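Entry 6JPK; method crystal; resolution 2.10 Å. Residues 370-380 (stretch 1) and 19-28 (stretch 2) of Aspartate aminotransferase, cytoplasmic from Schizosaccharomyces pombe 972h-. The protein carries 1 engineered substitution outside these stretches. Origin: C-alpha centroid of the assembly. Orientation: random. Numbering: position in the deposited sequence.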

# COMPACT_ATOMS: atom_id res chain seq x y z
N CYS A 370 37.72 1.11 6.29
CA CYS A 370 37.36 0.99 4.88
C CYS A 370 36.69 2.26 4.37
O CYS A 370 36.92 2.67 3.22
CB CYS A 370 36.43 -0.20 4.68
SG CYS A 370 37.20 -1.80 4.86
N GLN A 371 35.83 2.87 5.18
CA GLN A 371 35.15 4.08 4.75
C GLN A 371 36.13 5.24 4.58
O GLN A 371 36.10 5.93 3.56
CB GLN A 371 34.05 4.45 5.75
CG GLN A 371 33.15 5.56 5.23
CD GLN A 371 32.15 6.05 6.26
OE1 GLN A 371 32.21 7.20 6.68
NE2 GLN A 371 31.23 5.19 6.65
N GLU A 372 37.02 5.45 5.55
CA GLU A 372 37.88 6.63 5.52
C GLU A 372 39.04 6.48 4.55
O GLU A 372 39.44 7.45 3.90
CB GLU A 372 38.40 6.93 6.93
CG GLU A 372 37.31 7.44 7.86
CD GLU A 372 37.78 7.62 9.29
OE1 GLU A 372 39.00 7.56 9.54
OE2 GLU A 372 36.90 7.83 10.16
N ARG A 373 39.62 5.28 4.44
CA ARG A 373 40.80 5.11 3.59
C ARG A 373 40.49 4.57 2.20
O ARG A 373 41.32 4.74 1.30
CB ARG A 373 41.81 4.18 4.28
CG ARG A 373 42.24 4.66 5.67
CD ARG A 373 43.32 5.73 5.58
NE ARG A 373 44.50 5.23 4.88
CZ ARG A 373 45.53 4.61 5.46
NH1 ARG A 373 45.54 4.40 6.77
NH2 ARG A 373 46.55 4.19 4.72
N TYR A 374 39.35 3.91 2.00
CA TYR A 374 39.00 3.38 0.69
C TYR A 374 37.63 3.83 0.20
O TYR A 374 37.21 3.40 -0.89
CB TYR A 374 39.08 1.84 0.70
CG TYR A 374 40.51 1.35 0.88
CD1 TYR A 374 41.08 1.26 2.15
CD2 TYR A 374 41.29 1.00 -0.22
CE1 TYR A 374 42.39 0.82 2.32
CE2 TYR A 374 42.61 0.56 -0.06
CZ TYR A 374 43.15 0.48 1.22
OH TYR A 374 44.45 0.04 1.38
N HIS A 375 36.93 4.67 0.96
CA HIS A 375 35.67 5.29 0.54
C HIS A 375 34.62 4.23 0.21
O HIS A 375 33.84 4.39 -0.74
CB HIS A 375 35.92 6.23 -0.64
CG HIS A 375 37.06 7.16 -0.40
ND1 HIS A 375 36.92 8.34 0.30
CD2 HIS A 375 38.38 7.04 -0.67
CE1 HIS A 375 38.09 8.93 0.41
NE2 HIS A 375 39.00 8.16 -0.17
N LEU A 376 34.62 3.15 0.98
CA LEU A 376 33.59 2.12 0.91
C LEU A 376 32.54 2.41 1.97
O LEU A 376 32.89 2.58 3.15
CB LEU A 376 34.16 0.72 1.15
CG LEU A 376 35.40 0.33 0.37
CD1 LEU A 376 35.71 -1.11 0.66
CD2 LEU A 376 35.18 0.55 -1.13
N TYR A 377 31.27 2.42 1.57
CA TYR A 377 30.16 2.79 2.44
C TYR A 377 29.27 1.57 2.67
O TYR A 377 28.59 1.10 1.75
CB TYR A 377 29.41 3.97 1.84
CG TYR A 377 30.24 5.24 1.96
CD1 TYR A 377 31.26 5.53 1.05
CD2 TYR A 377 30.06 6.09 3.04
CE1 TYR A 377 32.04 6.67 1.20
CE2 TYR A 377 30.82 7.21 3.19
CZ TYR A 377 31.81 7.50 2.29
OH TYR A 377 32.55 8.63 2.50
N PHE A 378 29.29 1.04 3.89
CA PHE A 378 28.46 -0.10 4.27
C PHE A 378 28.29 -0.10 5.79
O PHE A 378 28.91 0.69 6.51
CB PHE A 378 29.03 -1.44 3.74
CG PHE A 378 30.45 -1.76 4.18
CD1 PHE A 378 31.54 -1.11 3.62
CD2 PHE A 378 30.69 -2.78 5.10
CE1 PHE A 378 32.85 -1.43 4.00
CE2 PHE A 378 31.99 -3.12 5.47
CZ PHE A 378 33.07 -2.44 4.93
N SER A 379 27.42 -0.99 6.27
CA SER A 379 26.95 -0.95 7.65
C SER A 379 28.05 -1.33 8.63
O SER A 379 28.90 -2.17 8.35
CB SER A 379 25.76 -1.91 7.83
OG SER A 379 24.79 -1.76 6.81
N ALA A 380 27.98 -0.71 9.82
CA ALA A 380 28.96 -0.94 10.88
C ALA A 380 28.99 -2.38 11.37
O ALA A 380 30.01 -2.82 11.91
CB ALA A 380 28.68 0.00 12.05
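Stretch 2 (19-28) KLNAQYHQDE

A single carboxylate oxygen, OD2 of Asp-27, accepts two hydrogen bonds from stretch 1: Tyr-377 OH donates to Asp-27 OD2 at 2.6 Å, and His-375 ND1 donates to the same Asp-27 OD2 at 2.8 Å. Aspartate suits this place because its short side chain, with chi1 in t, holds an anionic acceptor close to the backbone, within reach of both rings. Asp-27 is the first residue to leave helical phi/psi after the helix that runs through 19-26, so the carboxylate stands just where that helix gives out. His-375 plays the matching part in stretch 1. It follows the helix of 370-374 with positive phi (59°), and its CB points toward stretch 2; the acceptor lies at the edge of the imidazole, near its plane, as an N-H donor requires.

From this turn the chain extends through Leu-376 and Tyr-377. Their side chains alternate, Leu-376 pointing away and Tyr-377 toward the helix of stretch 2. From His-375 to Ser-379 the chain runs in the opposite sense to stretch 2: His-375 lies nearest Asp-27, Tyr-377 nearest Tyr-24 (CA to CA 6.2 Å), and the backbone of Phe-378 and Ser-379 passes beside the side chain of Leu-20.

Tyr-377 is the centre of the contact. Its flat ring lies against the helix backbone, with Tyr-24 CA 3.8 Å from the Tyr-377 ring centroid and almost on the ring normal, a CH-pi contact. The Tyr-24 ring turns its edge toward the same ring in an offset edge-to-face pair, planes at 83°, with Tyr-24 CD1 3.8 Å from Tyr-377 CD1. Leu-20 supplies branched, apolar packing: its CD2 lies 3.8 Å from Tyr-377 CD2 at the ring edge, while its CD1 approaches the backbone C of Phe-378 at 3.5 Å. Tyrosine thus combines a broad apolar surface with a hydroxyl that reaches Asp-27.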

# COMPACT_ATOMS: atom_id res chain seq x y z
N LYS A 19 21.23 7.74 6.43
CA LYS A 19 22.37 8.56 6.84
C LYS A 19 23.67 8.07 6.22
O LYS A 19 24.57 8.88 5.95
CB LYS A 19 22.49 8.56 8.37
N LEU A 20 23.81 6.76 6.00
CA LEU A 20 24.95 6.24 5.25
C LEU A 20 24.94 6.79 3.83
O LEU A 20 25.99 7.20 3.31
CB LEU A 20 24.91 4.72 5.19
CG LEU A 20 26.08 3.87 5.66
CD1 LEU A 20 25.88 2.43 5.17
CD2 LEU A 20 27.43 4.43 5.24
N ASN A 21 23.77 6.79 3.19
CA ASN A 21 23.66 7.28 1.82
C ASN A 21 24.05 8.75 1.73
O ASN A 21 24.74 9.16 0.80
CB ASN A 21 22.25 7.06 1.28
CG ASN A 21 21.94 5.58 1.05
OD1 ASN A 21 22.85 4.77 0.87
ND2 ASN A 21 20.66 5.24 1.03
N ALA A 22 23.63 9.56 2.71
CA ALA A 22 24.07 10.95 2.75
C ALA A 22 25.59 11.05 2.74
O ALA A 22 26.17 11.89 2.05
CB ALA A 22 23.51 11.66 3.98
N GLN A 23 26.26 10.20 3.52
CA GLN A 23 27.71 10.28 3.60
C GLN A 23 28.36 9.81 2.30
O GLN A 23 29.34 10.40 1.85
CB GLN A 23 28.22 9.47 4.78
CG GLN A 23 27.61 9.88 6.10
CD GLN A 23 28.02 8.95 7.23
OE1 GLN A 23 27.28 8.04 7.61
NE2 GLN A 23 29.22 9.16 7.76
N TYR A 24 27.84 8.73 1.71
CA TYR A 24 28.31 8.31 0.40
C TYR A 24 28.24 9.46 -0.60
O TYR A 24 29.19 9.73 -1.34
CB TYR A 24 27.49 7.11 -0.10
CG TYR A 24 27.77 6.76 -1.54
CD1 TYR A 24 28.89 6.00 -1.88
CD2 TYR A 24 26.95 7.21 -2.57
CE1 TYR A 24 29.17 5.69 -3.21
CE2 TYR A 24 27.23 6.90 -3.90
CZ TYR A 24 28.34 6.14 -4.21
OH TYR A 24 28.62 5.83 -5.52
N HIS A 25 27.10 10.17 -0.62
CA HIS A 25 26.89 11.17 -1.67
C HIS A 25 27.78 12.39 -1.48
O HIS A 25 28.15 13.04 -2.47
CB HIS A 25 25.41 11.56 -1.73
CG HIS A 25 24.55 10.49 -2.29
ND1 HIS A 25 24.75 9.95 -3.54
CD2 HIS A 25 23.49 9.82 -1.77
CE1 HIS A 25 23.85 9.01 -3.77
NE2 HIS A 25 23.08 8.91 -2.71
N GLN A 26 28.16 12.71 -0.24
CA GLN A 26 29.05 13.84 0.01
C GLN A 26 30.52 13.53 -0.26
O GLN A 26 31.32 14.46 -0.42
CB GLN A 26 28.89 14.31 1.47
N ASP A 27 30.90 12.26 -0.32
CA ASP A 27 32.29 11.89 -0.56
C ASP A 27 32.71 12.27 -1.98
O ASP A 27 32.04 11.92 -2.95
CB ASP A 27 32.46 10.38 -0.33
CG ASP A 27 33.91 9.96 -0.27
OD1 ASP A 27 34.73 10.49 -1.05
OD2 ASP A 27 34.25 9.09 0.57
N GLU A 28 33.83 12.98 -2.09
CA GLU A 28 34.31 13.51 -3.37
C GLU A 28 35.32 12.60 -4.07
O GLU A 28 35.79 12.95 -5.15
CB GLU A 28 34.92 14.90 -3.16
CG GLU A 28 33.92 15.88 -2.55
CD GLU A 28 34.50 17.27 -2.28
OE1 GLU A 28 33.81 18.07 -1.60
OE2 GLU A 28 35.62 17.58 -2.75